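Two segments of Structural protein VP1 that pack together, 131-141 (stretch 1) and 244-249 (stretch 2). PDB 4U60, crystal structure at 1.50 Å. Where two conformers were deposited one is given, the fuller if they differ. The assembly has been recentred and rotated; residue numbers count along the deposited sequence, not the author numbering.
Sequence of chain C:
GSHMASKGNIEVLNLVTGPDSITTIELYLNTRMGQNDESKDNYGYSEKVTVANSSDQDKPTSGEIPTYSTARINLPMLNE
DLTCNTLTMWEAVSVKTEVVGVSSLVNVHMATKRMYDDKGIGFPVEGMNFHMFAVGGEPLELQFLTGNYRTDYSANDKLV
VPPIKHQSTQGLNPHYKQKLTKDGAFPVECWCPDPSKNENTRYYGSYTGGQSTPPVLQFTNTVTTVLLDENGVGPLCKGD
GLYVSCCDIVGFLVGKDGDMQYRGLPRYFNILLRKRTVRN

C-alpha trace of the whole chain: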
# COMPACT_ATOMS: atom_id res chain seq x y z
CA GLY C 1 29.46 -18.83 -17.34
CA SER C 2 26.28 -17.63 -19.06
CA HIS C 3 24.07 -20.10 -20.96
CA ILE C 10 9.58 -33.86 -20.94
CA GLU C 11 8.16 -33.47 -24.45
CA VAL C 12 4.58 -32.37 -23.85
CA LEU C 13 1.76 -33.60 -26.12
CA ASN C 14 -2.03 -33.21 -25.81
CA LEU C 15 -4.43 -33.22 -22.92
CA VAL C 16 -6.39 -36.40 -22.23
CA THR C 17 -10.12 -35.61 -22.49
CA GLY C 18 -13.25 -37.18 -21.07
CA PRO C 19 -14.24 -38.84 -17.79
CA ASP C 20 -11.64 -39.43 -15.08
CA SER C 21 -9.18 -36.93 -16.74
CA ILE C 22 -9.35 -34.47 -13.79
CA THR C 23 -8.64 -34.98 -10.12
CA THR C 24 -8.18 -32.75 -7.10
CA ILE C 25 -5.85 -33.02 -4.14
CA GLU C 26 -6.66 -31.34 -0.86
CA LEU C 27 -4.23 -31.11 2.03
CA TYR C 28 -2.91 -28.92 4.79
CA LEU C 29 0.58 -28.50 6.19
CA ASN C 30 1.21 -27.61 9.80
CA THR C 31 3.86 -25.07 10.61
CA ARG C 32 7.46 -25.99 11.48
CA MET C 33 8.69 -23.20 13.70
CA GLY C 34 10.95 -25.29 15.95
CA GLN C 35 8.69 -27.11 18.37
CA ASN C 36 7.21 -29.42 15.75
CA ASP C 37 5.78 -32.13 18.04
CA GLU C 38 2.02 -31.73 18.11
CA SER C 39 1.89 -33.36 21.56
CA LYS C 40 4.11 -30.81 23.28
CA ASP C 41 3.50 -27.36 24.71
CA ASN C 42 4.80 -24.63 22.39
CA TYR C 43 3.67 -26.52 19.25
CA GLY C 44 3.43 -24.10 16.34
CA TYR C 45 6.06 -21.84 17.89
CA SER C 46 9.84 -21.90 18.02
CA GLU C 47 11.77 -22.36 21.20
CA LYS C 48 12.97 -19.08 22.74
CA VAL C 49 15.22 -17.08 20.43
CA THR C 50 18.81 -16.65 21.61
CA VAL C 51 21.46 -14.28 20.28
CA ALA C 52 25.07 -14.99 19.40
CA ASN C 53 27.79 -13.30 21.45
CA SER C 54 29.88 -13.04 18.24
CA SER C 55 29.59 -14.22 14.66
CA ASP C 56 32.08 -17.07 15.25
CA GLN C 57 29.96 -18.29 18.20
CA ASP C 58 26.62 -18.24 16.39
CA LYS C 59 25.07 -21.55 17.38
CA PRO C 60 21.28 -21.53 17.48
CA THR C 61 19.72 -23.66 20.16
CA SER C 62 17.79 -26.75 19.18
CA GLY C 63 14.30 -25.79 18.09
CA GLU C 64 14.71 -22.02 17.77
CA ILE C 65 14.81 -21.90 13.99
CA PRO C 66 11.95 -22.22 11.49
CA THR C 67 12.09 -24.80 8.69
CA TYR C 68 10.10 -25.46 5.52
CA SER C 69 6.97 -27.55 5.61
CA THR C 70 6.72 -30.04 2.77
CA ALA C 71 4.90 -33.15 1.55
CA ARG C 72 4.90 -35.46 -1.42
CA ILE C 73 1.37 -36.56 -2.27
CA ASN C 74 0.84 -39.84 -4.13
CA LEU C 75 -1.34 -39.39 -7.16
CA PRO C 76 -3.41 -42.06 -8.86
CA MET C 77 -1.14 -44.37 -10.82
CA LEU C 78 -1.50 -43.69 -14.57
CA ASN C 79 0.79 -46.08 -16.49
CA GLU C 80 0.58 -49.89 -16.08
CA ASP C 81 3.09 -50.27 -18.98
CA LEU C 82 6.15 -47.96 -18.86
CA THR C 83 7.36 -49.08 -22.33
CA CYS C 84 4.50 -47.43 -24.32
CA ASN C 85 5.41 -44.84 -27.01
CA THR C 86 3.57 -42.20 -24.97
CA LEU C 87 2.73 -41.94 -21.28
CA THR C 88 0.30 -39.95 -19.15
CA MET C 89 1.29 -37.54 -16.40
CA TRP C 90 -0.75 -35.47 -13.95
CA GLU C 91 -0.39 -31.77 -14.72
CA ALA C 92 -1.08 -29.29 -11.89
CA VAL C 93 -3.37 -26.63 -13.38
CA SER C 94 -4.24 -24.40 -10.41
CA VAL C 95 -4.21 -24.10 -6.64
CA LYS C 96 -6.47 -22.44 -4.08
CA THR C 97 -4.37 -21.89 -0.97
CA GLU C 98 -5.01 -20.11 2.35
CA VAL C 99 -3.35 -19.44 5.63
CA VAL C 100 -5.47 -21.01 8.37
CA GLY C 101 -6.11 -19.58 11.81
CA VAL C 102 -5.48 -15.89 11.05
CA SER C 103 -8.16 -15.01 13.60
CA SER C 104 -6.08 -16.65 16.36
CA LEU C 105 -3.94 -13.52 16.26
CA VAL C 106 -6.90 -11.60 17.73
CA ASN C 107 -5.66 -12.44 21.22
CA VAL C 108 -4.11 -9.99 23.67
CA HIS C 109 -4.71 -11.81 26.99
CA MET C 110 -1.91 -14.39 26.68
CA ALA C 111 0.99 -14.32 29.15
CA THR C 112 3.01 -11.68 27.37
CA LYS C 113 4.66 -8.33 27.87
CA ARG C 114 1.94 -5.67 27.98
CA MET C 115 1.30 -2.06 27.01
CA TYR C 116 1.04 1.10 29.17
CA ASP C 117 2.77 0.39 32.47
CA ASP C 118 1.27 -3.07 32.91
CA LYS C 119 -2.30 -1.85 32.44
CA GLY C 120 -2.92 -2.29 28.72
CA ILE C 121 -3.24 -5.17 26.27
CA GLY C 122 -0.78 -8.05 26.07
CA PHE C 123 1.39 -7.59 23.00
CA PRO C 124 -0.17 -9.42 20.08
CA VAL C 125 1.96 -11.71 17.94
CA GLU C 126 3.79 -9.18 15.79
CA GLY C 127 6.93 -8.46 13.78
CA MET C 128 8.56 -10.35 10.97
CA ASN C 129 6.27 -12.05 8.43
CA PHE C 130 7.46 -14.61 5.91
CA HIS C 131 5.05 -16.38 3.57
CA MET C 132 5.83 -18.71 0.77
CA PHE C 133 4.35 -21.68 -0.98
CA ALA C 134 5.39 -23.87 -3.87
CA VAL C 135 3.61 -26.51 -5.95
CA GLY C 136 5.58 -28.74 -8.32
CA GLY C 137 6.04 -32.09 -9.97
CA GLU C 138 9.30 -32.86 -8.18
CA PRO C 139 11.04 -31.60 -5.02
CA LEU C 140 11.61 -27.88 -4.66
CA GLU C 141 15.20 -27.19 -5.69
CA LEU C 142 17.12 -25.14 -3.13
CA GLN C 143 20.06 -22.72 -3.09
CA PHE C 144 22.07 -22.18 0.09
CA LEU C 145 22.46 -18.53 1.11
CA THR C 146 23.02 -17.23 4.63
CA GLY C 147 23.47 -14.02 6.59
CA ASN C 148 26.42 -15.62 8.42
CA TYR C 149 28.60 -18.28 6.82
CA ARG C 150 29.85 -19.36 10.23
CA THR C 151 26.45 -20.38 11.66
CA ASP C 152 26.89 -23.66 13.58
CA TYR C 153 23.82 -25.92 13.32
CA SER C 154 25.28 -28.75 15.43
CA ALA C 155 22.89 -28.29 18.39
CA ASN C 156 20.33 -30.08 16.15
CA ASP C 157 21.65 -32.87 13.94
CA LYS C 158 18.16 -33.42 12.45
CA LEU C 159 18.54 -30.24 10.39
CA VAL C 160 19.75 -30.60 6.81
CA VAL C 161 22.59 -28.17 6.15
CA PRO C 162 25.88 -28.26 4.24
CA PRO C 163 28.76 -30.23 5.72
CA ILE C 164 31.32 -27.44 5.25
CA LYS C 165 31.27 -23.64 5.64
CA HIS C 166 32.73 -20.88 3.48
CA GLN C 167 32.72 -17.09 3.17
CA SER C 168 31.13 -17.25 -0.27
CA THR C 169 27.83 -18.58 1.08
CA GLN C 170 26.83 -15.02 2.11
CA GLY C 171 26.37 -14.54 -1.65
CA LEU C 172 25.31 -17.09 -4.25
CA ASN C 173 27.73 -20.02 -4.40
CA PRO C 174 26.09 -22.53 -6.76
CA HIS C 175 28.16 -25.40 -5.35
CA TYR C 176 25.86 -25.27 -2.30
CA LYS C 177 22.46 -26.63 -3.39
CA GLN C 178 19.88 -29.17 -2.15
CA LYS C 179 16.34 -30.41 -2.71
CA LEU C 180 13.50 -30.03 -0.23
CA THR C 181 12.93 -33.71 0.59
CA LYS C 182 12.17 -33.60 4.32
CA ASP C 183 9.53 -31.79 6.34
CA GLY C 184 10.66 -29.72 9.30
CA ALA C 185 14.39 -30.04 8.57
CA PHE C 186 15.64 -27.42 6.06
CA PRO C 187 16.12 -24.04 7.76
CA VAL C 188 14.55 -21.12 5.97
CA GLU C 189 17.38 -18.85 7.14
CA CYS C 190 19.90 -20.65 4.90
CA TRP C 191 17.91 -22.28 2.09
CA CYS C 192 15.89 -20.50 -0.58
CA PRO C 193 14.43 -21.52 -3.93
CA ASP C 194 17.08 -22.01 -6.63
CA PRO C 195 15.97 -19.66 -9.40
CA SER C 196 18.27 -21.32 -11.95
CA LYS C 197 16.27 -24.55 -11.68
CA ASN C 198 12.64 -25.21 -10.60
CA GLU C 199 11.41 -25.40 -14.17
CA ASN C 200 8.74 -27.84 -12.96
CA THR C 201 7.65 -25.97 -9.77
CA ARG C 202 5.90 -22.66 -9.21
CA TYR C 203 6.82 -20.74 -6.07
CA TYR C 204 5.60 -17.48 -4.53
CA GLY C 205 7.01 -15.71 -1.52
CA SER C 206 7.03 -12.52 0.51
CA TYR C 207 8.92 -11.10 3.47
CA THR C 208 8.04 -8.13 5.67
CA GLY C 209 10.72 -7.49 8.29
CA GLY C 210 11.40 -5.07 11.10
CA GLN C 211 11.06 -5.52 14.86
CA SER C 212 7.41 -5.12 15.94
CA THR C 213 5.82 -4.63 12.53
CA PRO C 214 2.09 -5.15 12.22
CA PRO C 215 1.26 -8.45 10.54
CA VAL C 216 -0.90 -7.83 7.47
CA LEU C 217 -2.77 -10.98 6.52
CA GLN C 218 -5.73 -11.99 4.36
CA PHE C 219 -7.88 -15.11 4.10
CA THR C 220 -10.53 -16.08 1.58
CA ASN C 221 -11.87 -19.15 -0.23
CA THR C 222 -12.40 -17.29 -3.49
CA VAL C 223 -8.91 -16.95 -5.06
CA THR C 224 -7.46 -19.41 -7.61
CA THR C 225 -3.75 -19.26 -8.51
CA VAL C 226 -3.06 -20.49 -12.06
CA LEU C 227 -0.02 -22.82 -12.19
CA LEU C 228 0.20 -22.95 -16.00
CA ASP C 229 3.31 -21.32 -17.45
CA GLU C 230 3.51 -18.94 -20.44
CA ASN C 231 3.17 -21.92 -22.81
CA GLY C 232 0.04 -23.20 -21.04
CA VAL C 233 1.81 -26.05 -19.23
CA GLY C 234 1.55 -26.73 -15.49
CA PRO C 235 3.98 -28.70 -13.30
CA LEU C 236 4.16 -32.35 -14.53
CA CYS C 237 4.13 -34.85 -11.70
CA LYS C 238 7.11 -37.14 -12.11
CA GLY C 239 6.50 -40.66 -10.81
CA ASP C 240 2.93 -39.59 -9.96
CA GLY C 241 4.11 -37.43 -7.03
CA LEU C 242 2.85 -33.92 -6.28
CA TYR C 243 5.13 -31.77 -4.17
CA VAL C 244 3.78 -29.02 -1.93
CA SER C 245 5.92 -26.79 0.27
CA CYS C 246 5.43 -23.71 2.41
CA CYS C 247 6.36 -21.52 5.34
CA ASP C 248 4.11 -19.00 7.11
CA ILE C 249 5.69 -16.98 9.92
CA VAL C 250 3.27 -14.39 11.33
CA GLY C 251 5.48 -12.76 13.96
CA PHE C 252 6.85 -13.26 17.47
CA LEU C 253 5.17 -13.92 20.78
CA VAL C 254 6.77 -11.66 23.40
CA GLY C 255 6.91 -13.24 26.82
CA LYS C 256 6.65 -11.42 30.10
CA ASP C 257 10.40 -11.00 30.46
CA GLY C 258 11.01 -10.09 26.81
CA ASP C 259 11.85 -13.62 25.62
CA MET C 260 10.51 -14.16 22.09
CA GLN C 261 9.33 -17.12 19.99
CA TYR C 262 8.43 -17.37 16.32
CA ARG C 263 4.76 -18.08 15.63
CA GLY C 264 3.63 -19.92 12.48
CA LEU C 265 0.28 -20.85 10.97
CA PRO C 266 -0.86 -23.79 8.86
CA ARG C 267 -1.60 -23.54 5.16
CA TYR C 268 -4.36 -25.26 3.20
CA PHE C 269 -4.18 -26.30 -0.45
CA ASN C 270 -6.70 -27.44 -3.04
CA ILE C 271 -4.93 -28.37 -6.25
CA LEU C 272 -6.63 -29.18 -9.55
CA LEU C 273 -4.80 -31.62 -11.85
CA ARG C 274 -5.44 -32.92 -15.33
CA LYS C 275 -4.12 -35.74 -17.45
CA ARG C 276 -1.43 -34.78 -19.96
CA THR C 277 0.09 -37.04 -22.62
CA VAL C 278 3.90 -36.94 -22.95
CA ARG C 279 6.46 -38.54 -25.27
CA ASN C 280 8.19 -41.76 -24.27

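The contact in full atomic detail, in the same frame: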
# COMPACT_ATOMS: atom_id res chain seq x y z
N HIS C 131 6.08 -15.53 4.15
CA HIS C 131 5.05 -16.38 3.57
C HIS C 131 5.48 -16.86 2.23
O HIS C 131 5.76 -16.05 1.34
CB HIS C 131 3.71 -15.64 3.46
CG HIS C 131 3.23 -15.16 4.78
ND1 HIS C 131 2.60 -16.00 5.66
CD2 HIS C 131 3.40 -13.98 5.42
CE1 HIS C 131 2.37 -15.35 6.79
NE2 HIS C 131 2.84 -14.13 6.66
N MET C 132 5.56 -18.18 2.08
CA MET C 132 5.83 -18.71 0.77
C MET C 132 5.15 -20.05 0.59
O MET C 132 4.82 -20.75 1.55
CB MET C 132 7.33 -18.80 0.52
CG MET C 132 8.01 -19.88 1.32
SD MET C 132 7.91 -21.54 0.59
CE MET C 132 8.93 -21.45 -0.88
N PHE C 133 4.83 -20.34 -0.66
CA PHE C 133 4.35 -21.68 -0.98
C PHE C 133 4.88 -22.04 -2.37
O PHE C 133 5.26 -21.19 -3.16
CB PHE C 133 2.83 -21.83 -0.90
CG PHE C 133 2.07 -21.13 -1.98
CD1 PHE C 133 1.72 -19.79 -1.84
CD2 PHE C 133 1.71 -21.80 -3.13
CE1 PHE C 133 1.01 -19.13 -2.83
CE2 PHE C 133 1.00 -21.12 -4.13
CZ PHE C 133 0.66 -19.79 -3.97
N ALA C 134 4.94 -23.34 -2.60
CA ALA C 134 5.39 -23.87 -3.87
C ALA C 134 4.61 -25.14 -4.18
O ALA C 134 4.28 -25.93 -3.27
CB ALA C 134 6.87 -24.16 -3.82
N VAL C 135 4.26 -25.30 -5.44
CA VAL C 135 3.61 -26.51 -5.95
C VAL C 135 4.40 -26.95 -7.18
O VAL C 135 4.64 -26.16 -8.09
CB VAL C 135 2.14 -26.28 -6.33
CG1 VAL C 135 1.47 -27.57 -6.82
CG2 VAL C 135 1.35 -25.71 -5.15
N GLY C 136 4.81 -28.22 -7.20
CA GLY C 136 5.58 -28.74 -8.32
C GLY C 136 5.45 -30.23 -8.51
O GLY C 136 4.81 -30.94 -7.73
N GLY C 137 6.07 -30.69 -9.59
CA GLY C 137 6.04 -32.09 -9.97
C GLY C 137 7.27 -32.86 -9.54
O GLY C 137 7.49 -33.98 -10.00
N GLU C 138 8.07 -32.25 -8.68
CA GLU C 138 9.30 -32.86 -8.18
C GLU C 138 9.71 -31.98 -6.98
O GLU C 138 9.13 -30.93 -6.79
CB GLU C 138 10.36 -32.87 -9.27
CG GLU C 138 10.72 -31.51 -9.82
CD GLU C 138 11.57 -31.66 -11.04
OE1 GLU C 138 12.81 -31.59 -10.90
OE2 GLU C 138 11.03 -31.87 -12.15
N PRO C 139 10.68 -32.41 -6.18
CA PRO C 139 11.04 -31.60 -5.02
C PRO C 139 11.50 -30.19 -5.37
O PRO C 139 12.11 -29.97 -6.42
CB PRO C 139 12.19 -32.37 -4.39
CG PRO C 139 11.87 -33.80 -4.73
CD PRO C 139 11.34 -33.73 -6.16
N LEU C 140 11.15 -29.25 -4.50
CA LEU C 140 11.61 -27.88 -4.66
C LEU C 140 13.13 -27.89 -4.61
O LEU C 140 13.72 -28.48 -3.72
CB LEU C 140 11.04 -27.00 -3.55
CG LEU C 140 11.49 -25.54 -3.54
CD1 LEU C 140 10.99 -24.74 -4.74
CD2 LEU C 140 11.08 -24.85 -2.24
N GLU C 141 13.75 -27.25 -5.60
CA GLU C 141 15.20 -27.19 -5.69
C GLU C 141 15.67 -25.95 -4.94
O GLU C 141 15.12 -24.88 -5.10
CB GLU C 141 15.63 -27.21 -7.15
CG GLU C 141 15.42 -28.59 -7.75
CD GLU C 141 15.34 -28.63 -9.27
OE1 GLU C 141 14.53 -27.87 -9.85
OE2 GLU C 141 16.05 -29.48 -9.88
N VAL C 244 4.34 -30.25 -2.48
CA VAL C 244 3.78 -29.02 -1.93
C VAL C 244 4.66 -28.59 -0.77
O VAL C 244 5.01 -29.41 0.09
CB VAL C 244 2.34 -29.25 -1.44
CG1 VAL C 244 1.75 -27.97 -0.90
CG2 VAL C 244 1.49 -29.81 -2.58
N SER C 245 5.01 -27.29 -0.74
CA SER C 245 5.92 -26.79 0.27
C SER C 245 5.48 -25.41 0.71
O SER C 245 4.89 -24.69 -0.08
CB SER C 245 7.34 -26.70 -0.28
OG SER C 245 7.75 -27.93 -0.88
N CYS C 246 5.82 -25.04 1.94
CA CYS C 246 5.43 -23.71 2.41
C CYS C 246 6.13 -23.30 3.69
O CYS C 246 6.80 -24.12 4.33
CB CYS C 246 3.91 -23.61 2.59
SG CYS C 246 3.21 -24.71 3.85
N CYS C 247 5.97 -22.02 4.04
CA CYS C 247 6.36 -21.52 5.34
C CYS C 247 5.54 -20.26 5.58
O CYS C 247 5.44 -19.42 4.70
CB CYS C 247 7.85 -21.22 5.41
SG CYS C 247 8.41 -20.75 7.07
N ASP C 248 4.94 -20.16 6.76
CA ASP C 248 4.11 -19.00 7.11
C ASP C 248 4.39 -18.50 8.53
O ASP C 248 3.73 -18.90 9.48
CB ASP C 248 2.63 -19.33 6.91
CG ASP C 248 2.27 -19.51 5.46
OD1 ASP C 248 2.13 -18.46 4.76
OD2 ASP C 248 2.19 -20.68 5.00
N ILE C 249 5.36 -17.61 8.64
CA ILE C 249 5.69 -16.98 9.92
C ILE C 249 4.86 -15.71 10.04
O ILE C 249 4.85 -14.89 9.11
CB ILE C 249 7.17 -16.59 9.93
CG1 ILE C 249 8.03 -17.86 9.87
CG2 ILE C 249 7.50 -15.71 11.12
CD1 ILE C 249 9.49 -17.63 9.56
O HOH W 1 6.89 -27.86 -3.42

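The two segments are neighbouring strands of one sheet. The N-to-C directions of strands 131-136 and 244-249 differ by 178°, so the pairing is antiparallel, and their axes approach to 4.5 Å. Together the stretches bury 482 Å², although the residues in contact are at least 105 positions apart in sequence.

Backbone hydrogen bonds supply the regular part of the contact. Met-132 N donates to Cys-247 O at 2.9 Å with an N-H...O angle of 159°, and Cys-247 N returns a bond to Met-132 O at 3.0 Å and 157°. Two residues along, Ala-134 N reaches Ser-245 O at 2.9 Å and 149°, while Ser-245 N reaches Ala-134 O at 3.0 Å and 157°. Such reciprocal couples define the hydrogen-bonded pairs of an antiparallel ladder. Between and beyond them lie the non-hydrogen-bonded pairs His-131 with Asp-248, Phe-133 with Cys-246 and Val-135 with Val-244. The CA-CA separations follow this alternation: 5.4 Å from Met-132 CA to Cys-247 CA and 5.1 Å from Ala-134 CA to Ser-245 CA, the bonded pairs, against 4.5 Å from His-131 CA to Asp-248 CA, 4.1 Å from Phe-133 CA to Cys-246 CA and 4.7 Å from Val-135 CA to Val-244 CA.

The close spacing of the non-hydrogen-bonded pairs brings alpha carbons up to carbonyl oxygens that already accept an amide hydrogen. Cys-247 O lies 3.3 Å from His-131 CA and Ser-245 O lies 3.2 Å from Phe-133 CA; in the reverse direction, Val-244 CA is 3.4 Å from Ala-134 O. Angles at the hydrogen of 147°, 136° and 147° support CA-H...O contacts. Cys-246 CA to Met-132 O is shorter, at 3.1 Å, but more bent, at 121°.

One direct side-chain hydrogen bond crosses the contact. His-131 ND1 donates to Asp-248 OD1 at 2.7 Å, with an N-H...O angle of 164°. Both residues project from the same face of the sheet as Phe-133 and Cys-246, and the ends of both side chains come nearer the opposing stretch than their CA-to-CB bonds suggest. The carboxylate oxygen sits at the edge of the imidazole, near its plane, where an ND1 hydrogen would point. By contrast, His-131 NE2 and Ile-249 O are 3.3 Å apart, but the angle is too poor for a hydrogen bond.

Apolar side-chain contacts are modest and occur within register pairs. Phe-133 CB meets Cys-246 CB at 4.1 Å, yet the end of the phenylalanine side chain leads away, leaving only 15 Å² of the residue covered by the other strand. On the other face, Met-132 CG approaches Cys-247 CB at 4.3 Å; in the conformer given, its chi angles of 71°, 83° and 69° are all p.

A water adds an indirect link on the side of Ala-134 and Ser-245. It hydrogen-bonds to Ser-245 OG at 2.7 Å and donates a weak bond to Ala-134 O at 3.2 Å, joining a side chain of one strand to the backbone of the other. Nearby, Leu-140 CB comes within 4.3 Å of Ser-245 OG, extending the contact past the end of the first strand.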